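Local coordinates for allophycocyanin beta-18 subunit apoprotein (PDB 6HRK) that carries covalently bound biliverdin and, as an engineered allophycocyanin derivative, fluoresces in the far red, at residues A[41-46]-A[50-55]; A[31-36]-A[93-98]; A[65-70]-A[120-125]. The protein carries 18 engineered substitutions. All blocks are in the same frame, centred on the assembly; numbering follows the deposited sequence.

In the fold
Interactions 1 and 2 lie at the chromophore end of an all-helical, globin-like fold, and interaction 3 lies across the chain's centre. The centres of interactions 1 and 2 are about 12 Å apart, and they touch: Leu36 pairs with Ala43 by a probable backbone hydrogen bond and packs on Cys42. Interaction 1 is nested within the loop closed by interaction 2. Interaction 3 is about 27 Å from interaction 1, centre to centre, yet both use helix 46-69, which carries one of the two biliverdin attachment cysteines in its first half and meets the 120-125 loop near its end, linking the pigment end to the far end. Interactions 2 and 3 alternate along the chain, centres about 25 Å apart.

Interaction 1. Residues A[41-46]-A[50-55]; sequences GCAYTT and NMCVRD. Engineered in segment 41-46: Cys42 (natural residue Asn). Engineered in segment 50-55: Cys52 (natural residue Tyr). With BLA (biliverdine IX alpha), chain E.
Cys52, engineered in place of the natural tyrosine, points its CB into the loop ahead of helix 46-69. There CB meets the backbone O of Cys42 at 3.7 Å and the CB of Ala43 at 4.2 Å. One atom further out, SG is turned anti to the backbone N (chi1 -157°), which carries it to biliverdin, where it is modelled as covalently bound to CAC. The engineered Cys42 (naturally asparagine) is likewise modelled as bound through SG to the neighbouring CBC, so loop and helix are tied to adjacent carbons of one substituent. This is the bilin pocket of the globin-like phycobilisome fold, with the pigment against Met51, Cys52, Arg54 and Asp55 of the helix. Away from the pigment, Asn50 N donates to Thr46 O (2.8 Å, 169° at the hydrogen), the helical bond that joins the segments. Asp55 OD2 accepts from biliverdin ring nitrogen NA at 2.9 Å and, weakly, from NC. The other oxygen, OD1, lies in the guanidinium plane of Arg54 and accepts side-on from NE and NH2 (NH2-OD1 2.8 Å). Arg54 NH1 and NH2 share the propionate oxygen O1A (NH1-O1A 2.9 Å), while Met51 CG covers one guanidinium face. Replacing Arg54 by alanine would probably leave that propionate without this charge partner, and Asp55 OD1 without two donors that help fix its rotation.

Interaction 2. Residues A[31-36]-A[93-98]; sequences QEYPEL and PLCPTA. Engineered in segment 93-98: Cys95 (natural residue Gly).
Thr97 OG1 donates to Pro93 O at 2.8 Å, bracing the first turn of helix 94-115, the turn that presents Pro96 to Tyr33. In this globin-like helical fold the contact joins the end of helix 18-32 and the short 3-10 turn after it to the start of helix 94-115. It rests on a CH-pi contact: Pro96 CG lies over one face of the Tyr33 ring, 4.0 Å from the centroid and 23° off the normal. The offset is toward the rim, where CG comes closest to Tyr33 CD1, at 3.7 Å. In Tyr33, chi1 of -66° sets CG beside the backbone N and lays a ring face against Pro96 CG; the two side chains cross at about a right angle. Leu36 adds a second apolar touch, its CD1 4.3 Å from Pro96 CB, and its side chain also lies about 4 Å from biliverdin. Thr97, whose CB points away from 31-36, touches the pigment. Glu32 OE1 also forms a salt bridge with Arg99, just beyond the second segment. At the exposed margin the phenol oxygen, Tyr33 OH, sits 3.9 Å from SG of Cys95, an engineered residue that is naturally glycine.

Interaction 3. Residues A[65-70]-A[120-125]; sequences YAIVAG and IAFVDE. Engineered in segment 120-125: Ala121 (natural residue Thr).
Ile67 and Phe122 are brought together by two first torsions. In Ile67, CG1 stands anti to the carbonyl carbon (chi1 -65°), which leaves CG2 anti to the backbone N and both branches directed at the loop. In Phe122, CG lies between the backbone N and the carbonyl carbon (chi1 69°), and the ring swings toward the helix. The two side chains then cross at about a right angle. Methyl CG2 of Ile67 arrives at the ring edge, in its plane, 3.7 Å from CE1 of Phe122 and 3.8 Å from CD1, so this is an edge contact and not a CH-pi contact over the face. The other branch runs along the next residue: Ile67 CD1 lies 3.7 Å from the backbone O of Val123 and 4.2 Å from its CG1. Val123 takes part mainly through its backbone, since its CB points away from the helix and its side chain packs on Leu112 of helix 94-115. In the globin-like fold the contact joins the last turns of helix 46-69 to the loop between helices 94-115 and 125-134. Phe122 continues onto Arg7 and Val10 of helix 4-16; Ile67 also touches Pro126 of helix 125-134, and its O accepts a hydrogen bond from Arg7. Lys109 of helix 94-115 ties down the loop through a salt bridge to Asp124 OD1 and a hydrogen bond to Ile120 O. The side-chain contacts between the segments are apolar, apart from methyl CD1 resting near the Val123 carbonyl O; such packing probably holds by burial from water and tolerates small shifts, having no hydrogen bond to set its direction.

Interaction 1. Residues A[41-46]-A[50-55]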
loop_
_atom_site.group_PDB
_atom_site.type_symbol
_atom_site.label_atom_id
_atom_site.label_comp_id
_atom_site.label_asym_id
_atom_site.label_seq_id
_atom_site.Cartn_x
_atom_site.Cartn_y
_atom_site.Cartn_z
ATOM N N GLY A 41 18.365 1.245 7.243
ATOM C CA GLY A 41 17.021 1.355 6.684
ATOM C C GLY A 41 16.732 0.406 5.534
ATOM O O GLY A 41 17.646 -0.087 4.869
ATOM N N CYS A 42 15.444 0.185 5.285
ATOM C CA CYS A 42 14.988 -0.786 4.284
ATOM C C CYS A 42 14.935 -0.245 2.838
ATOM O O CYS A 42 14.270 -0.837 1.984
ATOM C CB CYS A 42 13.627 -1.357 4.707
ATOM S SG CYS A 42 12.357 -0.115 5.023
ATOM N N ALA A 43 15.623 0.867 2.564
ATOM C CA ALA A 43 15.852 1.326 1.189
ATOM C C ALA A 43 17.192 2.065 1.017
ATOM O O ALA A 43 17.300 2.965 0.180
ATOM C CB ALA A 43 14.691 2.206 0.740
ATOM N N TYR A 44 18.213 1.671 1.787
ATOM C CA TYR A 44 19.534 2.316 1.721
ATOM C C TYR A 44 20.202 2.064 0.370
ATOM O O TYR A 44 20.508 3.004 -0.365
ATOM C CB TYR A 44 20.456 1.835 2.855
ATOM C CG TYR A 44 21.857 2.423 2.775
ATOM C CD1 TYR A 44 22.049 3.804 2.756
ATOM C CD2 TYR A 44 22.988 1.603 2.698
ATOM C CE1 TYR A 44 23.317 4.359 2.669
ATOM C CE2 TYR A 44 24.266 2.150 2.612
ATOM C CZ TYR A 44 24.425 3.528 2.597
ATOM O OH TYR A 44 25.680 4.085 2.515
ATOM N N THR A 45 20.412 0.790 0.053
ATOM C CA THR A 45 21.002 0.388 -1.224
ATOM C C THR A 45 19.946 0.402 -2.330
ATOM O O THR A 45 18.751 0.542 -2.057
ATOM C CB THR A 45 21.611 -1.026 -1.137
ATOM O OG1 THR A 45 20.586 -1.973 -0.810
ATOM C CG2 THR A 45 22.695 -1.076 -0.073
ATOM N N THR A 46 20.400 0.253 -3.573
ATOM C CA THR A 46 19.510 0.138 -4.731
ATOM C C THR A 46 18.712 -1.173 -4.685
ATOM O O THR A 46 17.516 -1.192 -4.990
ATOM C CB THR A 46 20.299 0.214 -6.056
ATOM O OG1 THR A 46 21.100 1.402 -6.071
ATOM C CG2 THR A 46 19.357 0.220 -7.265
ATOM N N ASN A 50 14.698 -1.091 -4.595
ATOM C CA ASN A 50 13.940 -1.850 -5.596
ATOM C C ASN A 50 12.931 -2.812 -4.978
ATOM O O ASN A 50 11.781 -2.859 -5.409
ATOM C CB ASN A 50 14.878 -2.625 -6.535
ATOM C CG ASN A 50 15.464 -1.757 -7.639
ATOM O OD1 ASN A 50 14.824 -0.825 -8.125
ATOM N ND2 ASN A 50 16.679 -2.079 -8.060
ATOM N N MET A 51 13.364 -3.568 -3.973
ATOM C CA MET A 51 12.461 -4.455 -3.228
ATOM C C MET A 51 11.431 -3.679 -2.386
ATOM O O MET A 51 10.343 -4.186 -2.125
ATOM C CB MET A 51 13.252 -5.432 -2.350
ATOM C CG MET A 51 14.008 -6.477 -3.159
ATOM S SD MET A 51 14.864 -7.702 -2.153
ATOM C CE MET A 51 16.150 -6.684 -1.443
ATOM N N CYS A 52 11.783 -2.459 -1.977
ATOM C CA CYS A 52 10.871 -1.564 -1.255
ATOM C C CYS A 52 9.717 -1.028 -2.102
ATOM O O CYS A 52 8.581 -0.972 -1.619
ATOM C CB CYS A 52 11.647 -0.412 -0.589
ATOM S SG CYS A 52 10.827 0.382 0.813
ATOM N N VAL A 53 9.997 -0.633 -3.344
ATOM C CA VAL A 53 8.925 -0.257 -4.288
ATOM C C VAL A 53 8.147 -1.483 -4.783
ATOM O O VAL A 53 6.934 -1.404 -5.001
ATOM C CB VAL A 53 9.418 0.609 -5.481
ATOM C CG1 VAL A 53 9.894 1.972 -4.987
ATOM C CG2 VAL A 53 10.495 -0.085 -6.320
ATOM N N ARG A 54 8.847 -2.606 -4.944
ATOM C CA ARG A 54 8.227 -3.896 -5.267
ATOM C C ARG A 54 7.179 -4.278 -4.218
ATOM O O ARG A 54 6.043 -4.607 -4.566
ATOM C CB ARG A 54 9.307 -4.985 -5.363
ATOM C CG ARG A 54 8.825 -6.378 -5.759
ATOM C CD ARG A 54 9.789 -7.452 -5.268
ATOM N NE ARG A 54 9.726 -7.621 -3.817
ATOM C CZ ARG A 54 10.304 -8.605 -3.125
ATOM N NH1 ARG A 54 11.018 -9.560 -3.728
ATOM N NH2 ARG A 54 10.159 -8.636 -1.803
ATOM N N ASP A 55 7.568 -4.231 -2.943
ATOM C CA ASP A 55 6.654 -4.533 -1.830
ATOM C C ASP A 55 5.426 -3.629 -1.816
ATOM O O ASP A 55 4.306 -4.114 -1.696
ATOM C CB ASP A 55 7.367 -4.419 -0.479
ATOM C CG ASP A 55 8.266 -5.599 -0.183
ATOM O OD1 ASP A 55 8.551 -6.412 -1.087
ATOM O OD2 ASP A 55 8.696 -5.702 0.979
HETATM C CHA BLA E . 11.986 -8.612 1.577
HETATM N NA BLA E . 9.394 -8.513 1.319
HETATM C C1A BLA E . 10.578 -9.156 1.467
HETATM C C2A BLA E . 10.301 -10.615 1.513
HETATM C C3A BLA E . 8.930 -10.770 1.395
HETATM C C4A BLA E . 8.361 -9.397 1.255
HETATM C CMA BLA E . 8.188 -12.083 1.400
HETATM C CAA BLA E . 11.339 -11.709 1.675
HETATM C CBA BLA E . 11.499 -12.566 0.421
HETATM C CGA BLA E . 11.788 -11.735 -0.805
HETATM O O1A BLA E . 10.838 -11.458 -1.567
HETATM O O2A BLA E . 12.959 -11.357 -1.013
HETATM C CHB BLA E . 6.901 -9.001 1.117
HETATM N NB BLA E . 6.504 -10.695 -0.789
HETATM C C1B BLA E . 6.069 -9.753 0.093
HETATM C C2B BLA E . 4.684 -9.533 -0.062
HETATM C C3B BLA E . 4.194 -10.356 -1.072
HETATM C C4B BLA E . 5.419 -11.071 -1.484
HETATM C CMB BLA E . 3.869 -8.550 0.743
HETATM O OB BLA E . 5.477 -12.094 -2.552
HETATM C CAB BLA E . 2.763 -10.456 -1.572
HETATM C CBB BLA E . 2.659 -11.077 -2.948
HETATM N NC BLA E . 9.207 -3.616 2.637
HETATM C C1C BLA E . 8.156 -2.809 2.777
HETATM C C2C BLA E . 8.649 -1.404 2.948
HETATM C C3C BLA E . 9.950 -1.528 2.171
HETATM C C4C BLA E . 10.475 -2.925 2.547
HETATM C CMC BLA E . 7.692 -0.349 2.407
HETATM O OC BLA E . 6.980 -3.125 2.716
HETATM C CAC BLA E . 10.906 -0.329 2.270
HETATM C CBC BLA E . 11.591 -0.214 3.610
HETATM C CHD BLA E . 11.370 -3.504 1.461
HETATM N ND BLA E . 11.372 -6.073 1.497
HETATM C C1D BLA E . 12.005 -4.868 1.602
HETATM C C2D BLA E . 13.461 -5.109 1.764
HETATM C C3D BLA E . 13.602 -6.578 1.793
HETATM C C4D BLA E . 12.233 -7.120 1.614
HETATM C CMD BLA E . 14.564 -4.093 1.908
HETATM C CAD BLA E . 14.876 -7.373 1.951
HETATM C CBD BLA E . 15.309 -7.455 3.403
HETATM C CGD BLA E . 16.624 -8.191 3.442
HETATM O O1D BLA E . 16.633 -9.353 3.893
HETATM O O2D BLA E . 17.648 -7.611 3.014
#

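Interaction 2. Residues A[31-36]-A[93-98]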
loop_
_atom_site.group_PDB
_atom_site.type_symbol
_atom_site.label_atom_id
_atom_site.label_comp_id
_atom_site.label_asym_id
_atom_site.label_seq_id
_atom_site.Cartn_x
_atom_site.Cartn_y
_atom_site.Cartn_z
ATOM N N GLN A 31 10.474 11.442 3.222
ATOM C CA GLN A 31 10.451 12.727 3.942
ATOM C C GLN A 31 10.149 12.515 5.425
ATOM O O GLN A 31 10.845 13.040 6.293
ATOM C CB GLN A 31 9.414 13.698 3.353
ATOM C CG GLN A 31 9.950 14.646 2.293
ATOM C CD GLN A 31 9.039 15.846 2.084
ATOM O OE1 GLN A 31 7.841 15.693 1.832
ATOM N NE2 GLN A 31 9.601 17.046 2.194
ATOM N N GLU A 32 9.104 11.738 5.692
ATOM C CA GLU A 32 8.626 11.498 7.057
ATOM C C GLU A 32 9.466 10.449 7.787
ATOM O O GLU A 32 9.609 10.520 9.010
ATOM C CB GLU A 32 7.156 11.079 7.034
ATOM C CG GLU A 32 6.237 12.105 6.380
ATOM C CD GLU A 32 4.824 11.598 6.200
ATOM O OE1 GLU A 32 4.304 10.946 7.124
ATOM O OE2 GLU A 32 4.223 11.857 5.138
ATOM N N TYR A 33 10.004 9.482 7.038
ATOM C CA TYR A 33 10.926 8.473 7.570
ATOM C C TYR A 33 12.239 8.483 6.782
ATOM O O TYR A 33 12.476 7.597 5.958
ATOM C CB TYR A 33 10.280 7.088 7.522
ATOM C CG TYR A 33 9.092 6.952 8.441
ATOM C CD1 TYR A 33 9.254 6.540 9.761
ATOM C CD2 TYR A 33 7.802 7.247 7.995
ATOM C CE1 TYR A 33 8.161 6.412 10.611
ATOM C CE2 TYR A 33 6.707 7.126 8.837
ATOM C CZ TYR A 33 6.892 6.707 10.141
ATOM O OH TYR A 33 5.815 6.586 10.978
ATOM N N PRO A 34 13.107 9.489 7.033
ATOM C CA PRO A 34 14.400 9.571 6.334
ATOM C C PRO A 34 15.408 8.486 6.730
ATOM O O PRO A 34 16.398 8.297 6.024
ATOM C CB PRO A 34 14.916 10.965 6.712
ATOM C CG PRO A 34 14.283 11.251 8.027
ATOM C CD PRO A 34 12.935 10.597 7.995
ATOM N N GLU A 35 15.160 7.795 7.846
ATOM C CA GLU A 35 15.948 6.622 8.255
ATOM C C GLU A 35 16.016 5.492 7.223
ATOM O O GLU A 35 17.018 4.777 7.164
ATOM C CB GLU A 35 15.444 6.079 9.599
ATOM C CG GLU A 35 13.998 5.597 9.593
ATOM C CD GLU A 35 13.150 6.301 10.633
ATOM O OE1 GLU A 35 12.703 5.635 11.589
ATOM O OE2 GLU A 35 12.943 7.525 10.502
ATOM N N LEU A 36 14.971 5.349 6.407
ATOM C CA LEU A 36 14.902 4.292 5.393
ATOM C C LEU A 36 15.966 4.426 4.297
ATOM O O LEU A 36 16.382 3.422 3.719
ATOM C CB LEU A 36 13.509 4.238 4.749
ATOM C CG LEU A 36 12.268 4.126 5.651
ATOM C CD1 LEU A 36 11.054 3.754 4.811
ATOM C CD2 LEU A 36 12.461 3.136 6.792
ATOM N N PRO A 93 10.883 -2.067 9.484
ATOM C CA PRO A 93 9.970 -1.584 10.524
ATOM C C PRO A 93 8.508 -1.536 10.058
ATOM O O PRO A 93 8.231 -1.180 8.911
ATOM C CB PRO A 93 10.505 -0.178 10.857
ATOM C CG PRO A 93 11.798 -0.035 10.131
ATOM C CD PRO A 93 11.735 -0.977 8.975
ATOM N N LEU A 94 7.596 -1.883 10.964
ATOM C CA LEU A 94 6.179 -2.086 10.630
ATOM C C LEU A 94 5.371 -0.791 10.484
ATOM O O LEU A 94 4.444 -0.741 9.671
ATOM C CB LEU A 94 5.505 -3.006 11.664
ATOM C CG LEU A 94 5.627 -4.528 11.475
ATOM C CD1 LEU A 94 7.003 -4.972 10.996
ATOM C CD2 LEU A 94 5.269 -5.235 12.776
ATOM N N CYS A 95 5.708 0.238 11.265
ATOM C CA CYS A 95 4.976 1.514 11.227
ATOM C C CYS A 95 5.164 2.275 9.901
ATOM O O CYS A 95 4.180 2.766 9.344
ATOM C CB CYS A 95 5.312 2.401 12.443
ATOM S SG CYS A 95 4.035 3.617 12.855
ATOM N N PRO A 96 6.414 2.374 9.389
ATOM C CA PRO A 96 6.629 2.928 8.037
ATOM C C PRO A 96 5.964 2.122 6.920
ATOM O O PRO A 96 5.448 2.715 5.974
ATOM C CB PRO A 96 8.153 2.892 7.871
ATOM C CG PRO A 96 8.688 2.892 9.253
ATOM C CD PRO A 96 7.694 2.135 10.078
ATOM N N THR A 97 5.993 0.792 7.029
ATOM C CA THR A 97 5.278 -0.101 6.102
ATOM C C THR A 97 3.780 0.197 6.098
ATOM O O THR A 97 3.148 0.218 5.039
ATOM C CB THR A 97 5.491 -1.590 6.468
ATOM O OG1 THR A 97 6.894 -1.867 6.581
ATOM C CG2 THR A 97 4.881 -2.515 5.416
ATOM N N ALA A 98 3.223 0.420 7.287
ATOM C CA ALA A 98 1.819 0.800 7.430
ATOM C C ALA A 98 1.553 2.164 6.797
ATOM O O ALA A 98 0.583 2.318 6.053
ATOM C CB ALA A 98 1.409 0.802 8.898
#

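Interaction 3. Residues A[65-70]-A[120-125]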
loop_
_atom_site.group_PDB
_atom_site.type_symbol
_atom_site.label_atom_id
_atom_site.label_comp_id
_atom_site.label_asym_id
_atom_site.label_seq_id
_atom_site.Cartn_x
_atom_site.Cartn_y
_atom_site.Cartn_z
ATOM N N TYR A 65 -7.378 -5.611 -6.218
ATOM C CA TYR A 65 -8.104 -6.885 -6.288
ATOM C C TYR A 65 -9.157 -7.005 -5.183
ATOM O O TYR A 65 -10.277 -7.435 -5.443
ATOM C CB TYR A 65 -7.123 -8.071 -6.220
ATOM C CG TYR A 65 -7.774 -9.424 -6.026
ATOM C CD1 TYR A 65 -8.795 -9.859 -6.871
ATOM C CD2 TYR A 65 -7.367 -10.273 -4.995
ATOM C CE1 TYR A 65 -9.397 -11.099 -6.689
ATOM C CE2 TYR A 65 -7.959 -11.514 -4.809
ATOM C CZ TYR A 65 -8.972 -11.923 -5.655
ATOM O OH TYR A 65 -9.553 -13.152 -5.469
ATOM N N ALA A 66 -8.787 -6.621 -3.962
ATOM C CA ALA A 66 -9.705 -6.649 -2.823
ATOM C C ALA A 66 -10.957 -5.795 -3.052
ATOM O O ALA A 66 -12.061 -6.216 -2.704
ATOM C CB ALA A 66 -8.990 -6.207 -1.557
ATOM N N ILE A 67 -10.779 -4.612 -3.642
ATOM C CA ILE A 67 -11.904 -3.719 -3.976
ATOM C C ILE A 67 -12.757 -4.304 -5.109
ATOM O O ILE A 67 -13.982 -4.238 -5.046
ATOM C CB ILE A 67 -11.424 -2.290 -4.342
ATOM C CG1 ILE A 67 -10.773 -1.612 -3.128
ATOM C CG2 ILE A 67 -12.581 -1.422 -4.841
ATOM C CD1 ILE A 67 -9.784 -0.520 -3.489
ATOM N N VAL A 68 -12.112 -4.862 -6.133
ATOM C CA VAL A 68 -12.821 -5.514 -7.248
ATOM C C VAL A 68 -13.551 -6.779 -6.789
ATOM O O VAL A 68 -14.682 -7.026 -7.207
ATOM C CB VAL A 68 -11.863 -5.841 -8.424
ATOM C CG1 VAL A 68 -12.523 -6.744 -9.467
ATOM C CG2 VAL A 68 -11.392 -4.553 -9.083
ATOM N N ALA A 69 -12.904 -7.565 -5.930
ATOM C CA ALA A 69 -13.469 -8.829 -5.448
ATOM C C ALA A 69 -14.680 -8.669 -4.516
ATOM O O ALA A 69 -15.433 -9.624 -4.331
ATOM C CB ALA A 69 -12.392 -9.659 -4.766
ATOM N N GLY A 70 -14.852 -7.481 -3.928
ATOM C CA GLY A 70 -15.972 -7.191 -3.029
ATOM C C GLY A 70 -15.565 -6.787 -1.619
ATOM O O GLY A 70 -16.394 -6.275 -0.862
ATOM N N ILE A 120 -16.655 7.780 -2.042
ATOM C CA ILE A 120 -15.673 6.701 -2.168
ATOM C C ILE A 120 -15.059 6.415 -0.793
ATOM O O ILE A 120 -13.952 6.862 -0.475
ATOM C CB ILE A 120 -14.582 7.061 -3.217
ATOM C CG1 ILE A 120 -15.214 7.363 -4.588
ATOM C CG2 ILE A 120 -13.547 5.948 -3.349
ATOM C CD1 ILE A 120 -16.035 6.234 -5.181
ATOM N N ALA A 121 -15.817 5.687 0.025
ATOM C CA ALA A 121 -15.361 5.204 1.334
ATOM C C ALA A 121 -14.871 3.754 1.262
ATOM O O ALA A 121 -13.877 3.405 1.904
ATOM C CB ALA A 121 -16.478 5.333 2.357
ATOM N N PHE A 122 -15.580 2.925 0.491
ATOM C CA PHE A 122 -15.229 1.504 0.251
ATOM C C PHE A 122 -13.775 1.219 -0.169
ATOM O O PHE A 122 -13.256 0.136 0.105
ATOM C CB PHE A 122 -16.185 0.881 -0.786
ATOM C CG PHE A 122 -16.019 1.424 -2.185
ATOM C CD1 PHE A 122 -15.125 0.832 -3.077
ATOM C CD2 PHE A 122 -16.767 2.516 -2.620
ATOM C CE1 PHE A 122 -14.971 1.326 -4.365
ATOM C CE2 PHE A 122 -16.619 3.013 -3.908
ATOM C CZ PHE A 122 -15.719 2.420 -4.782
ATOM N N VAL A 123 -13.146 2.175 -0.853
ATOM C CA VAL A 123 -11.733 2.078 -1.261
ATOM C C VAL A 123 -10.766 1.927 -0.078
ATOM O O VAL A 123 -9.740 1.263 -0.215
ATOM C CB VAL A 123 -11.338 3.286 -2.163
ATOM C CG1 VAL A 123 -9.826 3.462 -2.301
ATOM C CG2 VAL A 123 -11.967 3.112 -3.535
ATOM N N ASP A 124 -11.099 2.530 1.062
ATOM C CA ASP A 124 -10.245 2.492 2.262
ATOM C C ASP A 124 -9.980 1.073 2.790
ATOM O O ASP A 124 -8.861 0.759 3.202
ATOM C CB ASP A 124 -10.871 3.330 3.390
ATOM C CG ASP A 124 -10.943 4.822 3.063
ATOM O OD1 ASP A 124 -10.823 5.200 1.877
ATOM O OD2 ASP A 124 -11.131 5.621 4.007
ATOM N N GLU A 125 -11.015 0.236 2.758
ATOM C CA GLU A 125 -11.037 -1.076 3.435
ATOM C C GLU A 125 -9.739 -1.920 3.392
ATOM O O GLU A 125 -9.178 -2.214 4.451
ATOM C CB GLU A 125 -12.257 -1.888 2.955
ATOM C CG GLU A 125 -12.196 -3.382 3.233
ATOM C CD GLU A 125 -13.496 -4.098 2.946
ATOM O OE1 GLU A 125 -14.373 -3.556 2.238
ATOM O OE2 GLU A 125 -13.616 -5.235 3.429
#